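Local coordinates for USG-1 protein homolog (Pseudomonas aeruginosa, PDB 2HJS) that probably acts as an NAD- or NADP-dependent dehydrogenase of the aspartate-semialdehyde dehydrogenase family and forms a dimer, though its actual reaction is not established, at residues A[96-101]-A[324-329]; A[106-111]-A[120-125]; A[112-117]-A[141-146]; A[133-138]-A[216-221]. One frame throughout, in Å; residues are numbered along the deposited sequence.

Contact 1: A[96-101]-A[324-329]; sequences IDLSGA and LNAVLL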
loop_
_atom_site.group_PDB
_atom_site.type_symbol
_atom_site.label_atom_id
_atom_site.label_comp_id
_atom_site.label_asym_id
_atom_site.label_seq_id
_atom_site.Cartn_x
_atom_site.Cartn_y
_atom_site.Cartn_z
ATOM N N ILE A 96 -6.977 31.520 0.071
ATOM C CA ILE A 96 -6.277 30.265 -0.136
ATOM C C ILE A 96 -7.251 29.124 0.172
ATOM O O ILE A 96 -7.655 28.950 1.325
ATOM C CB ILE A 96 -5.008 30.157 0.718
ATOM C CG1 ILE A 96 -3.976 31.193 0.266
ATOM C CG2 ILE A 96 -4.381 28.735 0.632
ATOM C CD1 ILE A 96 -3.011 31.520 1.374
ATOM N N ASP A 97 -7.635 28.370 -0.858
ATOM C CA ASP A 97 -8.650 27.343 -0.717
ATOM C C ASP A 97 -8.024 25.951 -0.677
ATOM O O ASP A 97 -7.409 25.528 -1.637
ATOM C CB ASP A 97 -9.632 27.429 -1.892
ATOM C CG ASP A 97 -10.707 26.328 -1.858
ATOM O OD1 ASP A 97 -10.968 25.751 -0.773
ATOM O OD2 ASP A 97 -11.285 26.030 -2.935
ATOM N N LEU A 98 -8.185 25.240 0.435
ATOM C CA LEU A 98 -7.554 23.943 0.591
ATOM C C LEU A 98 -8.408 22.794 0.005
ATOM O O LEU A 98 -7.952 21.676 -0.052
ATOM C CB LEU A 98 -7.227 23.676 2.061
ATOM C CG LEU A 98 -6.131 24.545 2.752
ATOM C CD1 LEU A 98 -6.550 26.020 3.095
ATOM C CD2 LEU A 98 -5.703 23.888 4.009
ATOM N N SER A 99 -9.634 23.085 -0.425
ATOM C CA SER A 99 -10.568 22.042 -0.848
ATOM C C SER A 99 -10.403 21.712 -2.331
ATOM O O SER A 99 -10.921 20.719 -2.805
ATOM C CB SER A 99 -11.997 22.494 -0.586
ATOM O OG SER A 99 -12.332 23.533 -1.475
ATOM N N GLY A 100 -9.687 22.565 -3.059
ATOM C CA GLY A 100 -9.530 22.399 -4.514
ATOM C C GLY A 100 -10.789 22.587 -5.355
ATOM O O GLY A 100 -10.798 22.248 -6.553
ATOM N N ALA A 101 -11.841 23.144 -4.746
ATOM C CA ALA A 101 -13.168 23.219 -5.360
ATOM C C ALA A 101 -13.186 24.006 -6.657
ATOM O O ALA A 101 -14.055 23.777 -7.491
ATOM C CB ALA A 101 -14.172 23.821 -4.389
ATOM N N LEU A 324 0.126 23.237 6.960
ATOM C CA LEU A 324 1.382 23.993 6.917
ATOM C C LEU A 324 1.648 24.508 5.509
ATOM O O LEU A 324 2.052 25.647 5.351
ATOM C CB LEU A 324 2.571 23.180 7.438
ATOM C CG LEU A 324 3.891 23.958 7.482
ATOM C CD1 LEU A 324 3.784 25.188 8.409
ATOM C CD2 LEU A 324 4.996 23.032 7.938
ATOM N N ASN A 325 1.385 23.707 4.480
ATOM C CA ASN A 325 1.568 24.230 3.117
ATOM C C ASN A 325 0.707 25.476 2.837
ATOM O O ASN A 325 1.168 26.439 2.207
ATOM C CB ASN A 325 1.322 23.138 2.065
ATOM C CG ASN A 325 2.483 22.165 1.953
ATOM O OD1 ASN A 325 3.646 22.580 1.895
ATOM N ND2 ASN A 325 2.174 20.850 1.907
ATOM N N ALA A 326 -0.540 25.462 3.312
ATOM C CA ALA A 326 -1.435 26.603 3.158
ATOM C C ALA A 326 -0.872 27.833 3.894
ATOM O O ALA A 326 -0.859 28.942 3.367
ATOM C CB ALA A 326 -2.839 26.250 3.667
ATOM N N VAL A 327 -0.393 27.628 5.112
ATOM C CA VAL A 327 0.145 28.723 5.909
ATOM C C VAL A 327 1.438 29.283 5.274
ATOM O O VAL A 327 1.613 30.495 5.188
ATOM C CB VAL A 327 0.382 28.282 7.369
ATOM C CG1 VAL A 327 1.063 29.391 8.169
ATOM C CG2 VAL A 327 -0.946 27.897 8.050
ATOM N N LEU A 328 2.321 28.397 4.816
ATOM C CA LEU A 328 3.544 28.821 4.137
ATOM C C LEU A 328 3.243 29.707 2.930
ATOM O O LEU A 328 3.951 30.704 2.703
ATOM C CB LEU A 328 4.375 27.601 3.723
ATOM C CG LEU A 328 5.042 26.772 4.829
ATOM C CD1 LEU A 328 5.666 25.507 4.230
ATOM C CD2 LEU A 328 6.100 27.578 5.556
ATOM N N LEU A 329 2.195 29.351 2.170
ATOM C CA LEU A 329 1.689 30.148 1.047
ATOM C C LEU A 329 1.197 31.509 1.493
ATOM O O LEU A 329 1.516 32.517 0.870
ATOM C CB LEU A 329 0.577 29.388 0.293
ATOM C CG LEU A 329 -0.039 30.035 -0.961
ATOM C CD1 LEU A 329 1.050 30.438 -1.962
ATOM C CD2 LEU A 329 -1.036 29.053 -1.618
#
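Between Ile96 and Leu98, the two residues that touch segment 324-329 of the C-terminal helix, Asp97 directs its CB away from the helix, and its OD1 is gripped twice by Ser99. The hydroxyl of that serine approaches through the syn lone pair, with Ser99 OG 2.7 Å from Asp97 OD1. The backbone Ser99 N lies 3.0 Å from the same Asp97 OD1 and reaches it from 64° above the carboxylate plane, in a nearly straight bond of 164°. This second bond makes an Asx turn, which fixes the carboxylate as the chain leaves its strand; Asp97 OD2 is held in turn by Ser81 OG.

The side chains facing the helix are apolar, and no hydrogen bond crosses the contact. Leu98 presents the fork of its side chain to a single methyl group: Ala326 CB is 3.7 Å from Leu98 CD2 and 3.8 Å from Leu98 CD1, so it is met by both branches. Ile96 reaches further along the helix. With its CG2 anti to the backbone N (chi1 -66° for CG1), that methyl comes 4.0 Å from Leu329 CD2, and the two side chains cross at a slant. The other branch passes over the helix backbone, where Ile96 CD1 rests 3.9 Å from Ala326 O.

The contact thus lays helix 317-336 against strand 94-97 of the Rossmann-type sheet. Ile96 also packs on Leu71 and Phe73 of the adjacent strand 71-74, while helix 17-28 adds Val18 beside Leu98 and Leu22 beside Ala326.

Contact 2: A[106-111]-A[120-125]; sequences VAPPVM and ASQAAP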
loop_
_atom_site.group_PDB
_atom_site.type_symbol
_atom_site.label_atom_id
_atom_site.label_comp_id
_atom_site.label_asym_id
_atom_site.label_seq_id
_atom_site.Cartn_x
_atom_site.Cartn_y
_atom_site.Cartn_z
ATOM N N VAL A 106 -9.686 28.745 -12.136
ATOM C CA VAL A 106 -10.177 29.851 -11.317
ATOM C C VAL A 106 -9.268 30.044 -10.107
ATOM O O VAL A 106 -8.872 31.179 -9.812
ATOM C CB VAL A 106 -11.674 29.705 -10.917
ATOM C CG1 VAL A 106 -12.076 30.817 -9.946
ATOM C CG2 VAL A 106 -12.569 29.781 -12.160
ATOM N N ALA A 107 -8.931 28.937 -9.431
ATOM C CA ALA A 107 -7.978 28.963 -8.323
ATOM C C ALA A 107 -6.890 27.912 -8.560
ATOM O O ALA A 107 -7.020 26.763 -8.152
ATOM C CB ALA A 107 -8.676 28.757 -6.972
ATOM N N PRO A 108 -5.812 28.315 -9.248
ATOM C CA PRO A 108 -4.710 27.411 -9.563
ATOM C C PRO A 108 -3.989 26.931 -8.292
ATOM O O PRO A 108 -3.869 27.695 -7.317
ATOM C CB PRO A 108 -3.782 28.269 -10.443
ATOM C CG PRO A 108 -4.192 29.687 -10.204
ATOM C CD PRO A 108 -5.608 29.689 -9.771
ATOM N N PRO A 109 -3.573 25.649 -8.276
ATOM C CA PRO A 109 -2.766 25.167 -7.156
ATOM C C PRO A 109 -1.364 25.784 -7.121
ATOM O O PRO A 109 -0.678 25.811 -8.150
ATOM C CB PRO A 109 -2.705 23.658 -7.376
ATOM C CG PRO A 109 -3.000 23.450 -8.847
ATOM C CD PRO A 109 -3.866 24.590 -9.272
ATOM N N VAL A 110 -0.967 26.305 -5.954
ATOM C CA VAL A 110 0.365 26.883 -5.754
ATOM C C VAL A 110 0.986 26.336 -4.471
ATOM O O VAL A 110 0.322 26.245 -3.406
ATOM C CB VAL A 110 0.373 28.448 -5.673
ATOM C CG1 VAL A 110 1.810 28.987 -5.602
ATOM C CG2 VAL A 110 -0.379 29.104 -6.827
HETATM N N MSE A 111 2.263 25.980 -4.585
HETATM C CA MSE A 111 3.102 25.632 -3.444
HETATM C C MSE A 111 4.401 26.411 -3.449
HETATM O O MSE A 111 5.104 26.455 -4.450
HETATM C CB MSE A 111 3.457 24.160 -3.473
HETATM C CG MSE A 111 2.323 23.281 -3.112
HETATM SE SE MSE A 111 2.893 21.424 -3.295
HETATM C CE MSE A 111 4.060 21.327 -1.705
ATOM N N ALA A 120 3.668 35.174 -9.192
ATOM C CA ALA A 120 4.162 36.380 -9.855
ATOM C C ALA A 120 3.286 36.888 -11.019
ATOM O O ALA A 120 3.436 38.031 -11.442
ATOM C CB ALA A 120 5.618 36.173 -10.309
ATOM N N SER A 121 2.358 36.050 -11.486
ATOM C CA SER A 121 1.504 36.362 -12.619
ATOM C C SER A 121 0.047 36.696 -12.308
ATOM O O SER A 121 -0.645 37.147 -13.206
ATOM C CB SER A 121 1.542 35.219 -13.635
ATOM O OG SER A 121 0.750 34.112 -13.227
ATOM N N GLN A 122 -0.430 36.451 -11.081
ATOM C CA GLN A 122 -1.807 36.842 -10.685
ATOM C C GLN A 122 -1.773 38.235 -10.041
ATOM O O GLN A 122 -0.749 38.642 -9.464
ATOM C CB GLN A 122 -2.452 35.803 -9.724
ATOM C CG GLN A 122 -3.881 35.203 -10.155
ATOM C CD GLN A 122 -4.680 34.425 -9.017
ATOM O OE1 GLN A 122 -4.543 34.715 -7.804
ATOM N NE2 GLN A 122 -5.551 33.478 -9.438
ATOM N N ALA A 123 -2.872 38.979 -10.144
ATOM C CA ALA A 123 -2.948 40.242 -9.434
ATOM C C ALA A 123 -3.775 40.109 -8.166
ATOM O O ALA A 123 -4.801 39.452 -8.169
ATOM C CB ALA A 123 -3.504 41.348 -10.333
ATOM N N ALA A 124 -3.311 40.742 -7.090
ATOM C CA ALA A 124 -4.019 40.798 -5.816
ATOM C C ALA A 124 -5.320 41.602 -5.937
ATOM O O ALA A 124 -5.327 42.642 -6.579
ATOM C CB ALA A 124 -3.120 41.459 -4.774
ATOM N N PRO A 125 -6.412 41.163 -5.279
ATOM C CA PRO A 125 -6.633 39.952 -4.441
ATOM C C PRO A 125 -6.437 38.584 -5.121
ATOM O O PRO A 125 -6.905 38.362 -6.237
ATOM C CB PRO A 125 -8.078 40.104 -3.952
ATOM C CG PRO A 125 -8.695 41.188 -4.833
ATOM C CD PRO A 125 -7.600 42.059 -5.318
#
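The carboxamide of Gln122 and the pyrrolidine ring of Pro108 approach each other from opposite directions, the amide leading with its nitrogen and the ring with its CD–CG side. Gln122 NE2 is 3.8 Å from Pro108 CD and 4.1 Å from Pro108 CG, so the amide meets two aliphatic carbons of the ring. Beyond CG the glutamine is extended (chi2 -166°), which carries its amide across to the other loop, although the nearest CA atoms, those of Pro108 and Gln122, are still 9.9 Å apart.

The loops enclose the short helix 112-115, one leading into it and the other running on to strand 127-129, which they both border: Val106 packs on Leu127 and Gln122 on Leu128. Arg118 and Arg89 close in as well, against Pro108 and Gln122 respectively.

Val106 O, at 4.1 Å from Gln122 NE2, is too far for a hydrogen bond, and none forms between the two loops. Both the oxygen and the nitrogen of the amide find hydrogen-bond partners just beyond the segments; Gln122 OE1 accepts from the backbone N of Leu127. Chemically, then, the contact is van der Waals packing by a side chain whose orientation is probably fixed by that bond.

Contact 3: A[112-117]-A[141-146]; sequences VSVNAE and VLAPLL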
loop_
_atom_site.group_PDB
_atom_site.type_symbol
_atom_site.label_atom_id
_atom_site.label_comp_id
_atom_site.label_asym_id
_atom_site.label_seq_id
_atom_site.Cartn_x
_atom_site.Cartn_y
_atom_site.Cartn_z
ATOM N N VAL A 112 4.741 26.977 -2.300
ATOM C CA VAL A 112 6.030 27.665 -2.120
ATOM C C VAL A 112 7.252 26.799 -2.531
ATOM O O VAL A 112 8.117 27.269 -3.228
ATOM C CB VAL A 112 6.178 28.181 -0.660
ATOM C CG1 VAL A 112 7.503 28.908 -0.467
ATOM C CG2 VAL A 112 5.011 29.115 -0.310
ATOM N N SER A 113 7.289 25.528 -2.126
ATOM C CA SER A 113 8.467 24.676 -2.383
ATOM C C SER A 113 8.587 24.187 -3.858
ATOM O O SER A 113 9.587 23.522 -4.229
ATOM C CB SER A 113 8.499 23.470 -1.385
ATOM O OG SER A 113 7.340 22.612 -1.439
ATOM N N VAL A 114 7.579 24.523 -4.684
ATOM C CA VAL A 114 7.358 23.875 -6.004
ATOM C C VAL A 114 7.191 24.862 -7.174
ATOM O O VAL A 114 7.954 24.805 -8.131
ATOM C CB VAL A 114 6.160 22.910 -5.976
ATOM C CG1 VAL A 114 5.967 22.230 -7.345
ATOM C CG2 VAL A 114 6.335 21.864 -4.906
ATOM N N ASN A 115 6.214 25.766 -7.093
ATOM C CA ASN A 115 5.858 26.600 -8.249
ATOM C C ASN A 115 5.470 27.982 -7.798
ATOM O O ASN A 115 4.538 28.590 -8.342
ATOM C CB ASN A 115 4.729 25.959 -9.092
ATOM C CG ASN A 115 3.346 26.005 -8.400
ATOM O OD1 ASN A 115 3.251 25.957 -7.159
ATOM N ND2 ASN A 115 2.269 26.089 -9.208
ATOM N N ALA A 116 6.218 28.488 -6.811
ATOM C CA ALA A 116 5.940 29.775 -6.185
ATOM C C ALA A 116 5.898 30.885 -7.221
ATOM O O ALA A 116 5.088 31.803 -7.122
ATOM C CB ALA A 116 6.984 30.080 -5.101
ATOM N N GLU A 117 6.770 30.770 -8.218
ATOM C CA GLU A 117 6.881 31.731 -9.315
ATOM C C GLU A 117 5.582 31.870 -10.118
ATOM O O GLU A 117 5.448 32.784 -10.927
ATOM C CB GLU A 117 8.080 31.383 -10.221
ATOM C CG GLU A 117 8.082 29.974 -10.807
ATOM C CD GLU A 117 8.496 28.862 -9.838
ATOM O OE1 GLU A 117 8.760 29.116 -8.650
ATOM O OE2 GLU A 117 8.565 27.707 -10.281
ATOM N N VAL A 141 8.628 16.489 -2.476
ATOM C CA VAL A 141 9.779 15.605 -2.537
ATOM C C VAL A 141 10.352 15.557 -3.956
ATOM O O VAL A 141 11.561 15.577 -4.133
ATOM C CB VAL A 141 9.400 14.181 -2.047
ATOM C CG1 VAL A 141 10.532 13.166 -2.347
ATOM C CG2 VAL A 141 9.060 14.230 -0.552
ATOM N N LEU A 142 9.485 15.516 -4.957
ATOM C CA LEU A 142 9.921 15.447 -6.356
ATOM C C LEU A 142 10.553 16.722 -6.903
ATOM O O LEU A 142 11.511 16.650 -7.678
ATOM C CB LEU A 142 8.744 15.108 -7.247
ATOM C CG LEU A 142 8.568 13.656 -7.649
ATOM C CD1 LEU A 142 8.927 12.674 -6.544
ATOM C CD2 LEU A 142 7.124 13.495 -8.094
ATOM N N ALA A 143 10.002 17.880 -6.533
ATOM C CA ALA A 143 10.496 19.152 -7.070
ATOM C C ALA A 143 12.037 19.276 -7.019
ATOM O O ALA A 143 12.665 19.501 -8.058
ATOM C CB ALA A 143 9.818 20.354 -6.403
ATOM N N PRO A 144 12.650 19.139 -5.826
ATOM C CA PRO A 144 14.128 19.288 -5.803
ATOM C C PRO A 144 14.885 18.187 -6.569
ATOM O O PRO A 144 15.979 18.415 -7.041
ATOM C CB PRO A 144 14.480 19.264 -4.310
ATOM C CG PRO A 144 13.273 18.781 -3.602
ATOM C CD PRO A 144 12.080 18.898 -4.485
ATOM N N LEU A 145 14.290 17.013 -6.704
ATOM C CA LEU A 145 14.898 15.927 -7.457
ATOM C C LEU A 145 14.891 16.166 -8.964
ATOM O O LEU A 145 15.778 15.688 -9.676
ATOM C CB LEU A 145 14.184 14.614 -7.146
ATOM C CG LEU A 145 14.274 14.112 -5.712
ATOM C CD1 LEU A 145 13.541 12.749 -5.591
ATOM C CD2 LEU A 145 15.721 13.976 -5.334
ATOM N N LEU A 146 13.911 16.923 -9.452
ATOM C CA LEU A 146 13.717 17.067 -10.889
ATOM C C LEU A 146 14.725 17.998 -11.535
ATOM O O LEU A 146 14.815 18.052 -12.759
ATOM C CB LEU A 146 12.288 17.473 -11.232
ATOM C CG LEU A 146 11.248 16.434 -10.795
ATOM C CD1 LEU A 146 9.867 16.988 -11.048
ATOM C CD2 LEU A 146 11.418 15.045 -11.444
#
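Where the Rossmann-type part of the chain borders the second domain, the short, weakly bonded helix 112-115 brings Ser113 and Val114 against Ala143 of the kinked helix 133-145. It is a small junction without hydrogen bonds, centred on one methyl group. The CB of Ala143 points toward the short helix and has two neighbours of different kinds: Val114 CG2 at 4.1 Å from Ala143 CB, an apolar touch, and Ser113 O at 3.8 Å from the same Ala143 CB, a carbonyl oxygen.

In Val114, CG2, beside the backbone N, is the nearer of the two branches; CG1, anti to that nitrogen (chi1 -179°), is a little farther, 4.4 Å from Ala143 CB. The lone methyl of Ala143 probably lets the backbones come close, with Val114 CA and Ala143 CA 5.8 Å apart. Val114 also packs on Leu225 of helix 213-225 and Leu226 just beyond it, so Val114 sits between that helix and helix 133-145. Val141, Leu142 and Leu145 pack on Leu311 of strand 308-315.

The side chain of Ser113 lies about 6 Å from a bound dioxane, probably a solvent additive of the crystals. The helix kinks at Pro144, whose ring nitrogen carries no hydrogen to give to the turn before it; beyond it, Leu146 N is 3.0 Å from Leu142 O and 3.2 Å from Ala143 O, bonded to both.

Contact 4: A[133-138]-A[216-221]; sequences AVAAEL and RRIFAE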
loop_
_atom_site.group_PDB
_atom_site.type_symbol
_atom_site.label_atom_id
_atom_site.label_comp_id
_atom_site.label_asym_id
_atom_site.label_seq_id
_atom_site.Cartn_x
_atom_site.Cartn_y
_atom_site.Cartn_z
ATOM N N ALA A 133 -3.297 16.867 0.471
ATOM C CA ALA A 133 -2.105 16.421 1.167
ATOM C C ALA A 133 -1.212 15.506 0.330
ATOM O O ALA A 133 0.020 15.694 0.289
ATOM C CB ALA A 133 -2.475 15.724 2.491
ATOM N N VAL A 134 -1.811 14.511 -0.328
ATOM C CA VAL A 134 -0.977 13.543 -1.049
ATOM C C VAL A 134 -0.193 14.209 -2.188
ATOM O O VAL A 134 1.005 13.960 -2.335
ATOM C CB VAL A 134 -1.796 12.342 -1.585
ATOM C CG1 VAL A 134 -0.954 11.510 -2.572
ATOM C CG2 VAL A 134 -2.246 11.472 -0.417
ATOM N N ALA A 135 -0.865 15.040 -2.985
ATOM C CA ALA A 135 -0.205 15.745 -4.064
ATOM C C ALA A 135 0.868 16.701 -3.508
ATOM O O ALA A 135 1.946 16.849 -4.104
ATOM C CB ALA A 135 -1.213 16.533 -4.880
ATOM N N ALA A 136 0.577 17.333 -2.374
ATOM C CA ALA A 136 1.526 18.287 -1.770
ATOM C C ALA A 136 2.782 17.587 -1.348
ATOM O O ALA A 136 3.873 18.095 -1.576
ATOM C CB ALA A 136 0.893 19.016 -0.554
ATOM N N GLU A 137 2.626 16.410 -0.747
ATOM C CA GLU A 137 3.768 15.643 -0.222
ATOM C C GLU A 137 4.589 14.984 -1.339
ATOM O O GLU A 137 5.813 14.976 -1.298
ATOM C CB GLU A 137 3.301 14.627 0.829
ATOM C CG GLU A 137 2.623 15.321 2.013
ATOM C CD GLU A 137 1.458 14.525 2.628
ATOM O OE1 GLU A 137 1.079 13.440 2.092
ATOM O OE2 GLU A 137 0.921 15.007 3.658
ATOM N N LEU A 138 3.914 14.440 -2.345
ATOM C CA LEU A 138 4.605 13.960 -3.527
ATOM C C LEU A 138 5.464 15.088 -4.134
ATOM O O LEU A 138 6.668 14.908 -4.354
ATOM C CB LEU A 138 3.611 13.471 -4.577
ATOM C CG LEU A 138 4.223 12.831 -5.834
ATOM C CD1 LEU A 138 5.089 11.619 -5.484
ATOM C CD2 LEU A 138 3.133 12.435 -6.853
ATOM N N ARG A 216 -8.141 11.510 -9.229
ATOM C CA ARG A 216 -8.351 12.598 -10.182
ATOM C C ARG A 216 -7.719 13.881 -9.682
ATOM O O ARG A 216 -7.007 14.569 -10.427
ATOM C CB ARG A 216 -9.852 12.824 -10.385
ATOM C CG ARG A 216 -10.383 12.343 -11.722
ATOM C CD ARG A 216 -11.755 11.679 -11.651
ATOM N NE ARG A 216 -12.803 12.393 -10.904
ATOM C CZ ARG A 216 -13.721 11.760 -10.172
ATOM N NH1 ARG A 216 -13.712 10.430 -10.081
ATOM N NH2 ARG A 216 -14.638 12.435 -9.527
ATOM N N ARG A 217 -7.987 14.207 -8.421
ATOM C CA ARG A 217 -7.467 15.432 -7.821
ATOM C C ARG A 217 -5.939 15.443 -7.784
ATOM O O ARG A 217 -5.299 16.426 -8.179
ATOM C CB ARG A 217 -8.049 15.678 -6.431
ATOM C CG ARG A 217 -7.689 17.065 -5.925
ATOM C CD ARG A 217 -8.173 17.358 -4.514
ATOM N NE ARG A 217 -7.624 18.632 -4.057
ATOM C CZ ARG A 217 -7.862 19.176 -2.863
ATOM N NH1 ARG A 217 -8.640 18.557 -1.986
ATOM N NH2 ARG A 217 -7.306 20.328 -2.543
ATOM N N ILE A 218 -5.355 14.347 -7.307
ATOM C CA ILE A 218 -3.912 14.240 -7.197
ATOM C C ILE A 218 -3.305 14.396 -8.590
ATOM O O ILE A 218 -2.344 15.159 -8.787
ATOM C CB ILE A 218 -3.493 12.880 -6.576
ATOM C CG1 ILE A 218 -3.811 12.845 -5.086
ATOM C CG2 ILE A 218 -2.020 12.621 -6.803
ATOM C CD1 ILE A 218 -3.946 11.435 -4.525
ATOM N N PHE A 219 -3.886 13.690 -9.548
ATOM C CA PHE A 219 -3.426 13.749 -10.915
ATOM C C PHE A 219 -3.473 15.182 -11.469
ATOM O O PHE A 219 -2.479 15.645 -12.005
ATOM C CB PHE A 219 -4.258 12.800 -11.792
ATOM C CG PHE A 219 -3.814 12.738 -13.239
ATOM C CD1 PHE A 219 -2.852 11.813 -13.647
ATOM C CD2 PHE A 219 -4.354 13.593 -14.178
ATOM C CE1 PHE A 219 -2.439 11.736 -14.972
ATOM C CE2 PHE A 219 -3.946 13.537 -15.519
ATOM C CZ PHE A 219 -2.982 12.604 -15.911
ATOM N N ALA A 220 -4.615 15.865 -11.351
ATOM C CA ALA A 220 -4.756 17.226 -11.874
ATOM C C ALA A 220 -3.775 18.191 -11.222
ATOM O O ALA A 220 -3.216 19.068 -11.891
ATOM C CB ALA A 220 -6.195 17.740 -11.695
ATOM N N GLU A 221 -3.564 18.030 -9.917
ATOM C CA GLU A 221 -2.687 18.944 -9.157
ATOM C C GLU A 221 -1.217 18.698 -9.467
ATOM O O GLU A 221 -0.458 19.641 -9.651
ATOM C CB GLU A 221 -2.954 18.836 -7.658
ATOM C CG GLU A 221 -4.261 19.519 -7.284
ATOM C CD GLU A 221 -4.662 19.322 -5.824
ATOM O OE1 GLU A 221 -4.080 18.456 -5.113
ATOM O OE2 GLU A 221 -5.606 20.012 -5.395
#
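Ile218 and Glu221 of helix 213-225 meet Val134 and Ala135 of helix 133-145, two helices packed side by side on the six-stranded mixed sheet of the second domain. The short axes approach to 8.9 Å and cross at -37°, running broadly in the same direction.

Arg216 begins the segment on its outer side, packing on Gln303 of the second subunit. The extended Arg217 then lays its guanidinium edge towards the carboxylate one turn on: Arg217 NE to Glu221 OE2, 2.8 Å, is a salt bridge in the guanidinium plane, although the oxygen is met from 42° above its own carboxylate plane. Arg217 NH2 adds a weak bond to it.

Ile218 carries the apolar core. Its CG1 lies beside the backbone N (chi1 -73°), and the chain ends at CD1, 3.6 Å from Val134 CG1. Ala135 CA and Ile218 CA are 5.1 Å apart, with Ile218 CG2 4.4 Å from Ala135 CB. Val235 and Cys237 of strand 233-239 lie under Ile218, while Val134 rests on strands 246-254 and 151-160. Phe219, its CB turned away from the other helix, packs on Gln303 of the second subunit.

Glu221 closes the walk with an extended chain that passes the Ala135 methyl: Glu221 CB is 4.0 Å from Ala135 CB. Its two oxygens have separate tasks, for while OE2 serves the arginine, Glu221 OE1 accepts from the backbone N of Cys132 and sits 3.5 Å from Ala135 CB.

Contacts 1 and 3 join the Rossmann-type part to long helices, contact 2 stays within it, and contact 4 packs helices on the second sheet. Contacts 1 and 4, with centres about 13 Å apart, are linked by a probable hydrogen bond from Arg217 NH2 to Leu98 O, 2.9 Å. The centres of contacts 1 and 2 lie about 12 Å apart, and Leu329 CD2 packs 3.6 Å from Val110 O. Contacts 2 and 3 alternate along the chain and are tied where Asn115 ND2 bonds to Pro109 O at 3.1 Å. Contacts 3 and 4 use successive parts of helix 133-145, about 13 Å apart between centres; contact 4 alone reaches the second subunit.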